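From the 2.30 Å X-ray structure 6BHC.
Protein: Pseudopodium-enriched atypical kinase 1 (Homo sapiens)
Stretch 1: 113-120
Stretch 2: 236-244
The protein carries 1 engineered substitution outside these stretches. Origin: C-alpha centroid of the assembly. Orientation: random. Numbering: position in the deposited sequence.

Stretch 1, residues 113-120: VHFNIQQD
Stretch 2 (236-244) TRLIVSNFS

A single parallel beta bridge, flanked by side-chain hydrogen bonds and an arginine stacked on a phenylalanine, joins a turn-bearing loop to a short strand. Stretch 2 is extended over 237-240. Stretch 1 has no regular strand; a type I turn runs from His114 to Ile117, closed by Ile117 N to His114 O at 3.3 Å. Asn116 N also donates to His114 ND1 (3.0 Å).

From Ile117, the last residue of the turn, the chain extends, with phi/psi -125/137, and Gln118 follows at -65/134. Ile117 bridges Val240, CA to CA 4.8 Å. Val240 N donates to Asn116 O (2.8 Å, nearly linear), and Gln118 N donates to Val240 O (3.1 Å). Asn116 (chi1 m) extends the pairing, its ND2 reaching Leu238 O at 2.9 Å.

The CA-to-CB bond of Arg237 points toward stretch 1, and chi1 to chi3 are t with chi4 at 180°. Arg237 NE and Arg237 NH2 both donate to Phe115 O, at 2.9 and 3.1 Å. The guanidinium lies flat on the Phe115 ring (chi1 t), centres 4.0 Å apart and planes at 8°, so the charge lies off-centre over the pi cloud while NE and NH2 bond to Phe115 O.

Gln118 CB packs on Ile239 CG2 (3.7 Å), and Ile117 CG2 meets Phe243 CZ (4.0 Å). Water 1 links Gln118 OE1 (2.6 Å) to Asn242 N (3.0 Å).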

# COMPACT_ATOMS: atom_id res chain seq x y z
N VAL A 113 11.33 20.75 -15.56
CA VAL A 113 12.08 20.06 -14.52
C VAL A 113 12.00 18.55 -14.74
O VAL A 113 10.99 18.02 -15.23
CB VAL A 113 11.57 20.44 -13.12
CG1 VAL A 113 11.76 21.94 -12.89
CG2 VAL A 113 10.11 20.05 -12.95
N HIS A 114 13.08 17.86 -14.38
CA HIS A 114 13.15 16.41 -14.52
C HIS A 114 13.99 15.86 -13.38
O HIS A 114 14.94 16.50 -12.93
CB HIS A 114 13.73 16.00 -15.87
CG HIS A 114 13.59 14.54 -16.16
ND1 HIS A 114 14.49 13.59 -15.71
CD2 HIS A 114 12.65 13.86 -16.85
CE1 HIS A 114 14.11 12.40 -16.12
NE2 HIS A 114 12.99 12.53 -16.82
N PHE A 115 13.63 14.66 -12.93
CA PHE A 115 14.27 14.04 -11.77
C PHE A 115 15.77 13.85 -11.98
O PHE A 115 16.54 13.92 -11.02
CB PHE A 115 13.59 12.71 -11.48
CG PHE A 115 14.04 12.05 -10.20
CD1 PHE A 115 13.64 12.54 -8.97
CD2 PHE A 115 14.83 10.91 -10.24
CE1 PHE A 115 14.04 11.92 -7.80
CE2 PHE A 115 15.24 10.30 -9.07
CZ PHE A 115 14.83 10.80 -7.85
N ASN A 116 16.20 13.63 -13.22
CA ASN A 116 17.59 13.30 -13.52
C ASN A 116 18.32 14.41 -14.27
O ASN A 116 19.38 14.16 -14.85
CB ASN A 116 17.65 11.99 -14.32
CG ASN A 116 16.99 10.84 -13.59
OD1 ASN A 116 15.96 10.33 -14.01
ND2 ASN A 116 17.59 10.43 -12.48
N ILE A 117 17.78 15.62 -14.27
CA ILE A 117 18.41 16.77 -14.90
C ILE A 117 18.56 17.87 -13.86
O ILE A 117 17.64 18.12 -13.08
CB ILE A 117 17.62 17.26 -16.13
CG1 ILE A 117 17.53 16.14 -17.18
CG2 ILE A 117 18.25 18.51 -16.73
CD1 ILE A 117 16.87 16.55 -18.47
N GLN A 118 19.73 18.51 -13.85
CA GLN A 118 20.06 19.46 -12.79
C GLN A 118 19.13 20.66 -12.82
O GLN A 118 18.87 21.24 -13.88
CB GLN A 118 21.51 19.91 -12.92
CG GLN A 118 21.96 20.82 -11.79
CD GLN A 118 23.45 21.06 -11.79
OE1 GLN A 118 24.05 21.33 -12.83
NE2 GLN A 118 24.07 20.94 -10.61
N GLN A 119 18.63 21.03 -11.65
CA GLN A 119 17.83 22.23 -11.45
C GLN A 119 18.64 23.27 -10.68
O GLN A 119 19.58 22.93 -9.95
CB GLN A 119 16.54 21.92 -10.68
CG GLN A 119 15.76 20.73 -11.20
CD GLN A 119 14.62 20.34 -10.27
OE1 GLN A 119 13.81 21.17 -9.88
NE2 GLN A 119 14.57 19.06 -9.90
N ASP A 120 18.27 24.53 -10.86
CA ASP A 120 18.91 25.62 -10.13
C ASP A 120 17.84 26.60 -9.68
O ASP A 120 16.77 26.71 -10.28
CB ASP A 120 19.96 26.34 -10.99
CG ASP A 120 19.35 27.11 -12.15
OD1 ASP A 120 19.02 28.30 -11.97
OD2 ASP A 120 19.21 26.52 -13.24
N THR A 236 22.06 7.71 -4.66
CA THR A 236 21.71 6.87 -5.80
C THR A 236 20.89 7.59 -6.85
O THR A 236 20.55 6.98 -7.87
CB THR A 236 20.95 5.62 -5.32
OG1 THR A 236 19.86 6.02 -4.49
CG2 THR A 236 21.88 4.70 -4.54
N ARG A 237 20.56 8.87 -6.65
CA ARG A 237 19.84 9.65 -7.64
C ARG A 237 20.84 10.30 -8.59
O ARG A 237 21.65 11.14 -8.16
CB ARG A 237 18.96 10.71 -6.98
CG ARG A 237 18.35 11.71 -7.95
CD ARG A 237 17.52 12.75 -7.22
NE ARG A 237 17.01 13.77 -8.12
CZ ARG A 237 16.25 14.79 -7.74
NH1 ARG A 237 15.91 14.92 -6.46
NH2 ARG A 237 15.82 15.68 -8.63
N LEU A 238 20.80 9.93 -9.86
CA LEU A 238 21.71 10.47 -10.86
C LEU A 238 21.14 11.76 -11.44
O LEU A 238 19.94 11.87 -11.68
CB LEU A 238 21.95 9.45 -11.98
CG LEU A 238 22.92 9.83 -13.10
CD1 LEU A 238 23.76 8.63 -13.53
CD2 LEU A 238 22.17 10.40 -14.30
N ILE A 239 22.03 12.73 -11.66
CA ILE A 239 21.64 14.04 -12.16
C ILE A 239 22.61 14.43 -13.27
O ILE A 239 23.82 14.51 -13.05
CB ILE A 239 21.63 15.10 -11.04
CG1 ILE A 239 20.42 14.89 -10.13
CG2 ILE A 239 21.64 16.49 -11.62
CD1 ILE A 239 20.26 15.94 -9.06
N VAL A 240 22.07 14.67 -14.46
CA VAL A 240 22.87 15.09 -15.61
C VAL A 240 23.13 16.59 -15.50
O VAL A 240 22.20 17.37 -15.29
CB VAL A 240 22.17 14.74 -16.93
CG1 VAL A 240 23.07 15.07 -18.11
CG2 VAL A 240 21.77 13.27 -16.95
N SER A 241 24.39 16.98 -15.65
CA SER A 241 24.77 18.38 -15.52
C SER A 241 25.74 18.74 -16.63
O SER A 241 26.07 17.92 -17.49
CB SER A 241 25.38 18.66 -14.14
OG SER A 241 26.64 18.04 -14.02
N ASN A 242 26.21 19.99 -16.59
CA ASN A 242 27.17 20.53 -17.53
C ASN A 242 26.64 20.51 -18.96
O ASN A 242 26.97 19.61 -19.74
CB ASN A 242 28.50 19.78 -17.45
CG ASN A 242 29.60 20.47 -18.21
OD1 ASN A 242 29.43 21.59 -18.70
ND2 ASN A 242 30.76 19.81 -18.32
N PHE A 243 25.83 21.51 -19.30
CA PHE A 243 25.29 21.67 -20.65
C PHE A 243 26.06 22.71 -21.45
O PHE A 243 25.47 23.42 -22.27
CB PHE A 243 23.81 22.03 -20.58
CG PHE A 243 22.93 20.89 -20.15
CD1 PHE A 243 22.86 20.51 -18.82
CD2 PHE A 243 22.17 20.19 -21.08
CE1 PHE A 243 22.05 19.46 -18.43
CE2 PHE A 243 21.37 19.14 -20.69
CZ PHE A 243 21.30 18.77 -19.37
N SER A 244 27.38 22.81 -21.23
CA SER A 244 28.17 23.82 -21.93
C SER A 244 28.33 23.49 -23.41
O SER A 244 28.50 24.40 -24.23
CB SER A 244 29.54 23.95 -21.27
OG SER A 244 29.43 24.19 -19.88
O HOH W 1 24.13 21.82 -15.35
O HOH W 2 14.00 17.63 -6.90